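Local coordinates for protein B-agarase (Agarivorans gilvus, PDB 5Z6P) that probably hydrolyses agarose as a beta-agarase of glycoside hydrolase family 50, at residues Lys539-Ile553 / Trp560-Val574. Residues are numbered along the deposited sequence; the frame is centred on the assembly and turned at random.
Sequences KAVFVELLKTKYTVI and WQTNLASWADLAKGV
The indole of Trp-567 is sandwiched between Lys-547 on one face and Ile-553 on the other. The motif is a pair of roughly antiparallel helices joined through helix 553-560: helix 567-572 runs back along helix 539-550, the axes at 144°, with the centre of the contact about 39 Å from the centre of the chain. Lys-547 lays its aliphatic chain across the five-membered ring, a CH-pi contact with CG 3.8 Å from the centroid, while Ile-553 sets CD1 over the six-membered ring, 4.1 Å from that centroid. At the rim, Tyr-550 CB and Val-552 N lie close to the indole plane, and Trp-567 NE1 donates to Thr-551 O at 3.2 Å. That bond is bent, 141° at the hydrogen, and the donor sits above the carbonyl plane. Ser-566 is the N-cap of the returning helix, its OG accepting from Asp-569 N, and Trp-567 follows directly.

With CG anti to the carbonyl carbon (chi1 -72°), Trp-567 reaches across to the end of helix 539-550. Further along, Leu-546 CD1 touches both Trp-560 CH2 and Leu-570 CD2, 3.9 Å from each and about a right angle apart, and Val-543 CG2 rests on Ala-571. Tyr-550 and Trp-560 come together obliquely, and Asp-586 accepts from both Tyr-550 OH and Trp-560 NE1, tying this side to helix 581-609. At the far end Lys-539 brings its ammonium to the C-terminal carbonyls of helix 567-572. NZ also bonds to Arg-531 O and Leu-529 O; within the pair it donates to Leu-570 O at 2.9 Å and weakly to Ala-571 O at 3.3 Å.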
loop_
_atom_site.group_PDB
_atom_site.type_symbol
_atom_site.label_atom_id
_atom_site.label_comp_id
_atom_site.label_asym_id
_atom_site.label_seq_id
_atom_site.Cartn_x
_atom_site.Cartn_y
_atom_site.Cartn_z
ATOM N N LYS A 539 1.621 -10.121 29.056
ATOM C CA LYS A 539 0.796 -9.693 30.184
ATOM C C LYS A 539 1.588 -9.739 31.498
ATOM O O LYS A 539 1.504 -8.812 32.300
ATOM C CB LYS A 539 -0.471 -10.557 30.302
ATOM C CG LYS A 539 -1.324 -10.248 31.523
ATOM C CD LYS A 539 -1.726 -8.800 31.564
ATOM C CE LYS A 539 -2.466 -8.442 32.837
ATOM N NZ LYS A 539 -3.850 -9.006 32.896
ATOM N N ALA A 540 2.351 -10.813 31.712
ATOM C CA ALA A 540 3.210 -10.904 32.903
ATOM C C ALA A 540 4.169 -9.714 32.977
ATOM O O ALA A 540 4.344 -9.100 34.037
ATOM C CB ALA A 540 3.983 -12.192 32.910
ATOM N N VAL A 541 4.788 -9.400 31.838
ATOM C CA VAL A 541 5.673 -8.251 31.733
ATOM C C VAL A 541 4.911 -6.962 32.067
ATOM O O VAL A 541 5.421 -6.132 32.803
ATOM C CB VAL A 541 6.302 -8.128 30.316
ATOM C CG1 VAL A 541 7.073 -6.814 30.177
ATOM C CG2 VAL A 541 7.210 -9.302 30.050
ATOM N N PHE A 542 3.689 -6.819 31.546
ATOM C CA PHE A 542 2.896 -5.623 31.812
ATOM C C PHE A 542 2.626 -5.468 33.318
ATOM O O PHE A 542 2.710 -4.376 33.852
ATOM C CB PHE A 542 1.556 -5.637 31.066
ATOM C CG PHE A 542 1.647 -5.357 29.570
ATOM C CD1 PHE A 542 2.843 -5.071 28.948
ATOM C CD2 PHE A 542 0.500 -5.381 28.796
ATOM C CE1 PHE A 542 2.881 -4.812 27.558
ATOM C CE2 PHE A 542 0.537 -5.134 27.424
ATOM C CZ PHE A 542 1.722 -4.855 26.813
ATOM N N VAL A 543 2.296 -6.571 33.985
ATOM C CA VAL A 543 2.052 -6.555 35.420
ATOM C C VAL A 543 3.298 -6.070 36.174
ATOM O O VAL A 543 3.204 -5.260 37.082
ATOM C CB VAL A 543 1.628 -7.949 35.939
ATOM C CG1 VAL A 543 1.672 -7.999 37.470
ATOM C CG2 VAL A 543 0.240 -8.283 35.444
ATOM N N GLU A 544 4.465 -6.562 35.780
ATOM C CA GLU A 544 5.694 -6.190 36.468
ATOM C C GLU A 544 6.031 -4.726 36.179
ATOM O O GLU A 544 6.574 -4.030 37.032
ATOM C CB GLU A 544 6.838 -7.115 36.061
ATOM C CG GLU A 544 8.202 -6.735 36.628
ATOM C CD GLU A 544 8.326 -6.877 38.156
ATOM O OE1 GLU A 544 7.537 -7.618 38.788
ATOM O OE2 GLU A 544 9.247 -6.249 38.720
ATOM N N LEU A 545 5.672 -4.256 34.983
ATOM C CA LEU A 545 5.862 -2.856 34.644
ATOM C C LEU A 545 4.992 -1.948 35.535
ATOM O O LEU A 545 5.477 -0.973 36.089
ATOM C CB LEU A 545 5.561 -2.620 33.156
ATOM C CG LEU A 545 5.920 -1.255 32.567
ATOM C CD1 LEU A 545 5.947 -1.300 31.054
ATOM C CD2 LEU A 545 4.994 -0.100 33.026
ATOM N N LEU A 546 3.708 -2.254 35.645
ATOM C CA LEU A 546 2.811 -1.466 36.464
ATOM C C LEU A 546 3.181 -1.565 37.954
ATOM O O LEU A 546 3.078 -0.592 38.686
ATOM C CB LEU A 546 1.360 -1.905 36.238
ATOM C CG LEU A 546 0.899 -1.589 34.804
ATOM C CD1 LEU A 546 -0.343 -2.372 34.383
ATOM C CD2 LEU A 546 0.711 -0.088 34.615
ATOM N N LYS A 547 3.615 -2.746 38.382
ATOM C CA LYS A 547 4.002 -2.963 39.774
ATOM C C LYS A 547 5.252 -2.129 40.099
ATOM O O LYS A 547 5.385 -1.591 41.180
ATOM C CB LYS A 547 4.242 -4.448 40.021
ATOM C CG LYS A 547 4.404 -4.860 41.449
ATOM C CD LYS A 547 4.293 -6.373 41.539
ATOM C CE LYS A 547 5.568 -6.999 42.048
ATOM N NZ LYS A 547 5.720 -6.872 43.522
ATOM N N THR A 548 6.153 -2.002 39.140
ATOM C CA THR A 548 7.342 -1.180 39.326
ATOM C C THR A 548 6.980 0.309 39.402
ATOM O O THR A 548 7.531 1.054 40.209
ATOM C CB THR A 548 8.349 -1.433 38.188
ATOM O OG1 THR A 548 8.867 -2.760 38.318
ATOM C CG2 THR A 548 9.491 -0.420 38.222
ATOM N N LYS A 549 6.038 0.736 38.568
ATOM C CA LYS A 549 5.566 2.107 38.621
ATOM C C LYS A 549 4.741 2.434 39.882
ATOM O O LYS A 549 4.960 3.466 40.499
ATOM C CB LYS A 549 4.730 2.440 37.395
ATOM C CG LYS A 549 4.100 3.805 37.482
ATOM C CD LYS A 549 3.368 4.164 36.221
ATOM C CE LYS A 549 3.016 5.625 36.197
ATOM N NZ LYS A 549 2.232 5.913 34.994
ATOM N N TYR A 550 3.794 1.571 40.254
ATOM C CA TYR A 550 2.842 1.908 41.318
ATOM C C TYR A 550 3.172 1.285 42.682
ATOM O O TYR A 550 2.686 1.762 43.701
ATOM C CB TYR A 550 1.414 1.513 40.905
ATOM C CG TYR A 550 0.858 2.387 39.798
ATOM C CD1 TYR A 550 0.450 3.684 40.058
ATOM C CD2 TYR A 550 0.767 1.922 38.500
ATOM C CE1 TYR A 550 -0.037 4.491 39.063
ATOM C CE2 TYR A 550 0.271 2.725 37.478
ATOM C CZ TYR A 550 -0.129 4.015 37.772
ATOM O OH TYR A 550 -0.631 4.834 36.797
ATOM N N THR A 551 3.993 0.241 42.675
ATOM C CA THR A 551 4.440 -0.499 43.873
ATOM C C THR A 551 3.333 -1.261 44.609
ATOM O O THR A 551 3.438 -2.466 44.805
ATOM C CB THR A 551 5.143 0.415 44.898
ATOM O OG1 THR A 551 5.999 1.345 44.223
ATOM C CG2 THR A 551 5.967 -0.435 45.853
ATOM N N VAL A 552 2.293 -0.553 45.038
ATOM C CA VAL A 552 1.161 -1.191 45.699
ATOM C C VAL A 552 -0.080 -1.056 44.817
ATOM O O VAL A 552 -0.229 -0.069 44.086
ATOM C CB VAL A 552 0.897 -0.592 47.113
ATOM C CG1 VAL A 552 2.080 -0.869 48.049
ATOM C CG2 VAL A 552 0.645 0.894 47.033
ATOM N N ILE A 553 -0.954 -2.058 44.878
ATOM C CA ILE A 553 -2.158 -2.093 44.046
ATOM C C ILE A 553 -3.097 -0.914 44.344
ATOM O O ILE A 553 -3.780 -0.412 43.459
ATOM C CB ILE A 553 -2.906 -3.462 44.214
ATOM C CG1 ILE A 553 -4.025 -3.603 43.185
ATOM C CG2 ILE A 553 -3.396 -3.662 45.632
ATOM C CD1 ILE A 553 -3.503 -3.820 41.801
ATOM N N TRP A 560 -6.089 4.554 38.359
ATOM C CA TRP A 560 -6.980 3.973 37.362
ATOM C C TRP A 560 -8.462 4.120 37.713
ATOM O O TRP A 560 -9.311 3.883 36.869
ATOM C CB TRP A 560 -6.681 2.485 37.167
ATOM C CG TRP A 560 -5.479 2.206 36.369
ATOM C CD1 TRP A 560 -4.446 3.052 36.122
ATOM C CD2 TRP A 560 -5.181 0.989 35.685
ATOM N NE1 TRP A 560 -3.516 2.441 35.343
ATOM C CE2 TRP A 560 -3.939 1.175 35.056
ATOM C CE3 TRP A 560 -5.835 -0.236 35.559
ATOM C CZ2 TRP A 560 -3.341 0.175 34.300
ATOM C CZ3 TRP A 560 -5.246 -1.223 34.804
ATOM C CH2 TRP A 560 -4.001 -1.017 34.188
ATOM N N GLN A 561 -8.748 4.501 38.956
ATOM C CA GLN A 561 -10.109 4.525 39.495
ATOM C C GLN A 561 -10.735 3.142 39.383
ATOM O O GLN A 561 -11.846 2.990 38.893
ATOM C CB GLN A 561 -10.964 5.582 38.789
ATOM C CG GLN A 561 -10.518 7.033 39.030
ATOM C CD GLN A 561 -10.653 7.483 40.485
ATOM O OE1 GLN A 561 -11.260 6.800 41.308
ATOM N NE2 GLN A 561 -10.073 8.635 40.806
ATOM N N THR A 562 -9.980 2.135 39.819
ATOM C CA THR A 562 -10.414 0.744 39.822
ATOM C C THR A 562 -10.464 0.209 41.252
ATOM O O THR A 562 -10.037 0.883 42.169
ATOM C CB THR A 562 -9.475 -0.147 38.983
ATOM O OG1 THR A 562 -8.123 0.025 39.438
ATOM C CG2 THR A 562 -9.579 0.205 37.487
ATOM N N ASN A 563 -10.981 -1.000 41.439
ATOM C CA ASN A 563 -11.028 -1.605 42.771
ATOM C C ASN A 563 -10.365 -2.976 42.780
ATOM O O ASN A 563 -10.947 -3.933 43.279
ATOM C CB ASN A 563 -12.475 -1.764 43.279
ATOM C CG ASN A 563 -13.321 -0.521 43.089
ATOM O OD1 ASN A 563 -14.348 -0.560 42.414
ATOM N ND2 ASN A 563 -12.913 0.578 43.694
ATOM N N LEU A 564 -9.180 -3.089 42.192
ATOM C CA LEU A 564 -8.493 -4.374 42.145
ATOM C C LEU A 564 -8.020 -4.779 43.544
ATOM O O LEU A 564 -7.587 -3.940 44.325
ATOM C CB LEU A 564 -7.326 -4.315 41.156
ATOM C CG LEU A 564 -7.784 -4.058 39.712
ATOM C CD1 LEU A 564 -6.624 -3.795 38.772
ATOM C CD2 LEU A 564 -8.585 -5.259 39.232
ATOM N N ALA A 565 -8.113 -6.066 43.853
ATOM C CA ALA A 565 -7.732 -6.581 45.170
ATOM C C ALA A 565 -6.220 -6.766 45.362
ATOM O O ALA A 565 -5.726 -6.700 46.476
ATOM C CB ALA A 565 -8.446 -7.908 45.434
ATOM N N SER A 566 -5.491 -7.006 44.279
ATOM C CA SER A 566 -4.084 -7.381 44.376
ATOM C C SER A 566 -3.451 -7.370 43.009
ATOM O O SER A 566 -4.138 -7.234 42.001
ATOM C CB SER A 566 -3.930 -8.782 44.979
ATOM O OG SER A 566 -4.515 -9.757 44.116
ATOM N N TRP A 567 -2.142 -7.557 42.974
ATOM C CA TRP A 567 -1.446 -7.644 41.705
ATOM C C TRP A 567 -1.903 -8.903 40.971
ATOM O O TRP A 567 -2.020 -8.906 39.764
ATOM C CB TRP A 567 0.067 -7.612 41.923
ATOM C CG TRP A 567 0.523 -6.236 42.342
ATOM C CD1 TRP A 567 1.065 -5.887 43.535
ATOM C CD2 TRP A 567 0.425 -5.026 41.573
ATOM N NE1 TRP A 567 1.331 -4.542 43.560
ATOM C CE2 TRP A 567 0.946 -3.984 42.365
ATOM C CE3 TRP A 567 -0.028 -4.725 40.284
ATOM C CZ2 TRP A 567 1.022 -2.656 41.921
ATOM C CZ3 TRP A 567 0.042 -3.398 39.833
ATOM C CH2 TRP A 567 0.563 -2.384 40.654
ATOM N N ALA A 568 -2.182 -9.952 41.733
ATOM C CA ALA A 568 -2.690 -11.203 41.193
ATOM C C ALA A 568 -4.039 -10.963 40.507
ATOM O O ALA A 568 -4.324 -11.560 39.483
ATOM C CB ALA A 568 -2.812 -12.269 42.304
ATOM N N ASP A 569 -4.836 -10.052 41.057
ATOM C CA ASP A 569 -6.136 -9.706 40.490
ATOM C C ASP A 569 -5.971 -8.994 39.148
ATOM O O ASP A 569 -6.725 -9.234 38.200
ATOM C CB ASP A 569 -6.937 -8.840 41.473
ATOM C CG ASP A 569 -8.444 -8.862 41.198
ATOM O OD1 ASP A 569 -8.887 -9.685 40.381
ATOM O OD2 ASP A 569 -9.188 -8.064 41.808
ATOM N N LEU A 570 -4.974 -8.123 39.064
ATOM C CA LEU A 570 -4.618 -7.499 37.796
ATOM C C LEU A 570 -4.192 -8.545 36.795
ATOM O O LEU A 570 -4.636 -8.554 35.663
ATOM C CB LEU A 570 -3.479 -6.506 37.977
ATOM C CG LEU A 570 -2.988 -5.844 36.690
ATOM C CD1 LEU A 570 -4.103 -5.109 36.025
ATOM C CD2 LEU A 570 -1.837 -4.891 36.986
ATOM N N ALA A 571 -3.276 -9.390 37.244
ATOM C CA ALA A 571 -2.665 -10.402 36.422
ATOM C C ALA A 571 -3.693 -11.339 35.772
ATOM O O ALA A 571 -3.489 -11.783 34.657
ATOM C CB ALA A 571 -1.672 -11.204 37.250
ATOM N N LYS A 572 -4.772 -11.643 36.496
ATOM C CA LYS A 572 -5.835 -12.535 36.023
ATOM C C LYS A 572 -6.596 -11.957 34.823
ATOM O O LYS A 572 -7.082 -12.690 33.968
ATOM C CB LYS A 572 -6.813 -12.842 37.171
ATOM C CG LYS A 572 -8.157 -13.424 36.747
ATOM C CD LYS A 572 -8.749 -14.338 37.828
ATOM C CE LYS A 572 -9.474 -15.566 37.243
ATOM N NZ LYS A 572 -8.927 -16.067 35.940
ATOM N N GLY A 573 -6.708 -10.636 34.772
ATOM C CA GLY A 573 -7.317 -9.974 33.631
ATOM C C GLY A 573 -8.189 -8.822 34.079
ATOM O O GLY A 573 -8.969 -8.972 35.013
ATOM N N VAL A 574 -8.041 -7.668 33.438
ATOM C CA VAL A 574 -8.945 -6.550 33.678
ATOM C C VAL A 574 -9.556 -6.052 32.369
ATOM O O VAL A 574 -8.869 -5.897 31.362
ATOM C CB VAL A 574 -8.250 -5.371 34.394
ATOM C CG1 VAL A 574 -7.852 -5.774 35.767
ATOM C CG2 VAL A 574 -7.025 -4.904 33.630
#